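Local coordinates for gamma-glutamyltranspeptidase (Streptomyces lincolnensis, PDB 6J3A), which probably transfers or cleaves gamma-glutamyl groups as an LmbA-like N-terminal nucleophile hydrolase, at residues V270-P275 against Q505-Q510; W276-V281 against A314-W319. One frame throughout, in Å; residues are numbered along the deposited sequence.

Interaction 1: residues V270-P275 against Q505-Q510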
# COMPACT_ATOMS: atom_id res chain seq x y z
N VAL A 270 -14.76 22.88 -5.50
CA VAL A 270 -15.14 21.56 -5.00
C VAL A 270 -16.48 21.17 -5.61
O VAL A 270 -17.40 21.97 -5.61
CB VAL A 270 -15.25 21.54 -3.48
CG1 VAL A 270 -15.49 20.11 -3.01
CG2 VAL A 270 -13.97 22.09 -2.86
N CYS A 271 -16.56 19.94 -6.12
CA CYS A 271 -17.79 19.37 -6.68
C CYS A 271 -18.37 18.31 -5.77
O CYS A 271 -17.64 17.44 -5.29
CB CYS A 271 -17.52 18.76 -8.06
SG CYS A 271 -16.88 19.97 -9.24
N LYS A 272 -19.68 18.37 -5.57
CA LYS A 272 -20.42 17.44 -4.71
C LYS A 272 -21.73 17.05 -5.35
O LYS A 272 -22.14 17.61 -6.35
CB LYS A 272 -20.73 18.12 -3.37
CG LYS A 272 -19.52 18.63 -2.61
CD LYS A 272 -18.60 17.50 -2.14
CE LYS A 272 -19.17 16.78 -0.93
NZ LYS A 272 -18.52 15.46 -0.68
N ALA A 273 -22.40 16.07 -4.75
CA ALA A 273 -23.77 15.72 -5.15
C ALA A 273 -24.74 16.75 -4.61
O ALA A 273 -24.50 17.34 -3.56
CB ALA A 273 -24.15 14.34 -4.63
N GLY A 274 -25.84 16.96 -5.33
CA GLY A 274 -26.90 17.90 -4.94
C GLY A 274 -27.52 17.66 -3.57
O GLY A 274 -27.30 16.60 -2.97
N PRO A 275 -28.34 18.61 -3.09
CA PRO A 275 -28.81 18.60 -1.68
C PRO A 275 -29.79 17.49 -1.29
O PRO A 275 -30.17 17.41 -0.11
CB PRO A 275 -29.46 19.98 -1.52
CG PRO A 275 -29.89 20.35 -2.90
CD PRO A 275 -29.11 19.56 -3.91
N GLN A 505 -20.13 11.89 9.71
CA GLN A 505 -18.75 12.37 9.70
C GLN A 505 -18.16 12.55 8.29
O GLN A 505 -17.14 13.23 8.16
CB GLN A 505 -17.86 11.43 10.52
CG GLN A 505 -18.23 11.32 12.00
CD GLN A 505 -19.30 10.27 12.29
OE1 GLN A 505 -19.01 9.08 12.34
NE2 GLN A 505 -20.53 10.71 12.50
N GLN A 506 -18.80 11.99 7.25
CA GLN A 506 -18.25 11.98 5.88
C GLN A 506 -17.76 13.34 5.38
O GLN A 506 -16.60 13.48 5.00
CB GLN A 506 -19.28 11.46 4.87
CG GLN A 506 -19.48 9.95 4.88
CD GLN A 506 -19.98 9.41 3.55
OE1 GLN A 506 -20.75 8.44 3.52
NE2 GLN A 506 -19.53 10.00 2.45
N ASP A 507 -18.65 14.33 5.38
CA ASP A 507 -18.30 15.69 4.96
C ASP A 507 -17.77 16.59 6.09
O ASP A 507 -17.68 17.80 5.90
CB ASP A 507 -19.47 16.38 4.25
CG ASP A 507 -19.52 16.08 2.76
OD1 ASP A 507 -18.48 15.76 2.14
OD2 ASP A 507 -20.64 16.19 2.20
N GLN A 508 -17.46 16.01 7.24
CA GLN A 508 -16.63 16.70 8.23
C GLN A 508 -15.18 16.31 7.94
O GLN A 508 -14.28 17.15 7.75
CB GLN A 508 -17.01 16.31 9.66
CG GLN A 508 -18.49 16.46 9.98
CD GLN A 508 -18.77 16.29 11.47
OE1 GLN A 508 -18.17 16.99 12.30
NE2 GLN A 508 -19.67 15.37 11.82
N TRP A 509 -14.96 15.00 7.90
CA TRP A 509 -13.65 14.45 7.67
C TRP A 509 -13.07 14.91 6.34
O TRP A 509 -11.91 15.28 6.27
CB TRP A 509 -13.71 12.92 7.73
CG TRP A 509 -13.89 12.35 9.12
CD1 TRP A 509 -13.56 12.93 10.32
CD2 TRP A 509 -14.39 11.05 9.43
NE1 TRP A 509 -13.87 12.08 11.36
CE2 TRP A 509 -14.36 10.91 10.84
CE3 TRP A 509 -14.86 9.98 8.65
CZ2 TRP A 509 -14.80 9.76 11.48
CZ3 TRP A 509 -15.28 8.83 9.28
CH2 TRP A 509 -15.26 8.73 10.69
N GLN A 510 -13.91 14.90 5.31
CA GLN A 510 -13.51 15.37 3.99
C GLN A 510 -13.16 16.85 3.98
O GLN A 510 -12.19 17.24 3.32
CB GLN A 510 -14.59 15.10 2.94
CG GLN A 510 -14.55 13.70 2.40
CD GLN A 510 -15.75 13.39 1.52
OE1 GLN A 510 -16.87 13.16 2.02
NE2 GLN A 510 -15.52 13.37 0.21

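Interaction 2: residues W276-V281 against A314-W319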
# COMPACT_ATOMS: atom_id res chain seq x y z
N TRP A 276 -30.18 16.64 -2.24
CA TRP A 276 -30.73 15.30 -1.91
C TRP A 276 -29.70 14.40 -1.19
O TRP A 276 -30.07 13.40 -0.56
CB TRP A 276 -31.31 14.59 -3.16
CG TRP A 276 -30.33 14.45 -4.28
CD1 TRP A 276 -30.19 15.30 -5.33
CD2 TRP A 276 -29.34 13.42 -4.46
NE1 TRP A 276 -29.17 14.88 -6.16
CE2 TRP A 276 -28.63 13.73 -5.64
CE3 TRP A 276 -28.98 12.27 -3.73
CZ2 TRP A 276 -27.59 12.92 -6.13
CZ3 TRP A 276 -27.94 11.47 -4.22
CH2 TRP A 276 -27.26 11.80 -5.40
N SER A 277 -28.42 14.73 -1.32
CA SER A 277 -27.38 14.21 -0.44
C SER A 277 -27.03 15.27 0.60
O SER A 277 -27.49 16.40 0.51
CB SER A 277 -26.14 13.85 -1.26
OG SER A 277 -25.40 15.02 -1.61
N GLN A 278 -26.20 14.92 1.58
CA GLN A 278 -25.57 15.94 2.45
C GLN A 278 -24.42 16.69 1.76
O GLN A 278 -23.81 17.58 2.37
CB GLN A 278 -25.05 15.32 3.76
CG GLN A 278 -23.86 14.37 3.62
CD GLN A 278 -23.19 14.01 4.95
OE1 GLN A 278 -22.68 12.91 5.11
NE2 GLN A 278 -23.17 14.94 5.90
N GLY A 279 -24.10 16.31 0.52
CA GLY A 279 -22.94 16.84 -0.21
C GLY A 279 -22.66 18.31 -0.04
O GLY A 279 -21.55 18.70 0.35
N PRO A 280 -23.68 19.14 -0.30
CA PRO A 280 -23.55 20.59 -0.15
C PRO A 280 -23.13 21.14 1.21
O PRO A 280 -22.70 22.28 1.27
CB PRO A 280 -24.94 21.07 -0.52
CG PRO A 280 -25.39 20.09 -1.55
CD PRO A 280 -24.93 18.79 -0.98
N VAL A 281 -23.22 20.34 2.28
CA VAL A 281 -22.83 20.80 3.61
C VAL A 281 -21.32 21.07 3.72
O VAL A 281 -20.90 21.89 4.54
CB VAL A 281 -23.33 19.84 4.72
CG1 VAL A 281 -22.36 18.69 4.97
CG2 VAL A 281 -23.57 20.61 6.01
N ALA A 314 -26.85 22.41 10.77
CA ALA A 314 -28.16 22.96 11.09
C ALA A 314 -28.95 23.28 9.84
O ALA A 314 -30.14 22.98 9.75
CB ALA A 314 -27.99 24.22 11.93
N ASP A 315 -28.26 23.89 8.89
CA ASP A 315 -28.86 24.24 7.60
C ASP A 315 -29.18 22.97 6.81
O ASP A 315 -30.22 22.90 6.17
CB ASP A 315 -27.95 25.17 6.78
CG ASP A 315 -28.15 26.66 7.11
OD1 ASP A 315 -29.11 27.02 7.85
OD2 ASP A 315 -27.34 27.48 6.61
N ARG A 316 -28.28 21.98 6.87
CA ARG A 316 -28.54 20.66 6.30
C ARG A 316 -29.86 20.04 6.80
O ARG A 316 -30.69 19.59 6.01
CB ARG A 316 -27.38 19.71 6.61
CG ARG A 316 -27.52 18.34 5.96
CD ARG A 316 -26.58 17.33 6.57
NE ARG A 316 -27.12 16.71 7.78
CZ ARG A 316 -26.64 15.62 8.38
NH1 ARG A 316 -27.23 15.15 9.48
NH2 ARG A 316 -25.60 14.97 7.87
N GLU A 317 -30.03 20.04 8.12
CA GLU A 317 -31.22 19.49 8.75
C GLU A 317 -32.50 20.25 8.39
O GLU A 317 -33.54 19.64 8.11
CB GLU A 317 -31.06 19.49 10.27
CG GLU A 317 -32.17 18.75 11.01
CD GLU A 317 -32.33 17.33 10.50
OE1 GLU A 317 -31.31 16.61 10.42
OE2 GLU A 317 -33.46 16.94 10.15
N ALA A 318 -32.41 21.57 8.45
CA ALA A 318 -33.54 22.45 8.15
C ALA A 318 -33.95 22.45 6.68
O ALA A 318 -35.14 22.45 6.38
CB ALA A 318 -33.22 23.87 8.58
N TRP A 319 -32.97 22.45 5.78
CA TRP A 319 -33.22 22.76 4.37
C TRP A 319 -33.03 21.61 3.38
O TRP A 319 -33.63 21.64 2.30
CB TRP A 319 -32.39 23.98 3.95
CG TRP A 319 -32.71 25.18 4.80
CD1 TRP A 319 -31.91 25.79 5.73
CD2 TRP A 319 -33.95 25.88 4.84
NE1 TRP A 319 -32.56 26.83 6.32
CE2 TRP A 319 -33.83 26.91 5.80
CE3 TRP A 319 -35.17 25.74 4.14
CZ2 TRP A 319 -34.87 27.79 6.08
CZ3 TRP A 319 -36.20 26.60 4.43
CH2 TRP A 319 -36.05 27.63 5.39

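Interaction 1: residues V270-P275 against Q505-Q510
Lys272 and Asp507 reach for each other from opposite directions and close a buried salt bridge. The ammonium nitrogen Lys272 NZ lies 2.8 Å from Asp507 OD1. It takes the syn lone pair of that oxygen, on the side of the second carboxylate oxygen. The grip is one-sided, because Asp507 OD2 is 3.6 Å from Lys272 NZ. The methylene before the ammonium also lies beside the carboxylate, with Lys272 CE 3.3 Å from Asp507 OD1. The lysine does not run straight to its mate. Its CG stands beside the backbone N and anti to the carbonyl carbon (chi1 -57°). The chain then bends at chi2 (-66°) and again at chi3 (-76°) before NZ meets the acid.

Lys272 ends strand 268-272, and Asp507 lies near the start of helix 506-519. The bridge therefore pins a helix to a core strand, consistent with the layered alpha-beta-beta-alpha fold of this clan. Helix 280-288 fills in beside it, where Leu282 touches both Asp507 and Gln510.

Neither charge depends on the other alone. Thr484 OG1 is hydrogen-bonded to Lys272 NZ and to Asp507 OD2, so one hydroxyl joins the two ends. Ser486 OG and the carbonyl of Pro485 are further partners of the ammonium. Replacing Asp507 with an alanine would probably leave the buried Lys272 ammonium without its counter-charge and Thr484 OG1 without one of its partners.

Gln510 comes up one helical turn beyond Asp507. Its chain is extended beyond CG and carries the amide toward the ammonium. The amide carbon Gln510 CD ends 4.1 Å from Lys272 NZ.

Interaction 2: residues W276-V281 against A314-W319
The lead-in to helix 280-288 packs here against the last turns of helix 299-319, with Gln278 and Val281 facing Arg316. Ser277 stands just before the helical turn and makes a capping bond: Gly279 N donates to Ser277 OG at 2.8 Å. The same hydroxyl is hydrogen-bonded to Gly274 O, so it ties Gly274 to the turn before the helix. Val281 N to Gln278 O, also 2.8 Å, closes the turn that leads into the helix.

Arg316 is the residue that both partners touch. Its CG is anti to the backbone N (chi1 -175°), and the chain stays extended until it bends at chi3 (84°). The aliphatic part passes Gln278 and Val281 before the guanidinium turns off. Two carbon contacts line it. Gln278 CB is 3.8 Å from Arg316 CD, and Val281 CG2 is 4.0 Å from Arg316 CB. The rotation of Val281 sets CG2 anti to its own backbone N and turns this methyl toward the arginine stem.

Gln278 brings its amide to the edge of the guanidinium. Gln278 CD lies in the guanidinium plane, 3.9 Å from Arg316 NH2. The two flat groups do not stack, since their planes are 58° apart. Asp504, just ahead of helix 506-519, forms a salt bridge with Arg316 NH2 and is its strongest polar partner.

All three contact residues are buried. The contact thus joins nonpolar packing along the arginine stem to a polar end whose charge is probably balanced mainly by Asp504.

How the interactions relate
The two contacts are neighbours, with centres about 10 Å apart. Along the chain the order is 270-275, 276-281, 314-319, 505-510, so both segments of interaction 2 fall between the two of interaction 1. Strand 268-272 is followed, after the loop 273-279, by helix 280-288. The contacts also touch: Lys272 CE is 3.3 Å from Gly279 O, and Ala273 O is 3.0 Å from Pro280 CD. Asp507 is in interaction 1 and is also touched by Gln278 and Val281 of interaction 2. Asp504, just before helix 506-519, pairs with Arg316. Parts far apart in sequence thus meet where helices 280-288 and 506-519 begin, in the buried interior.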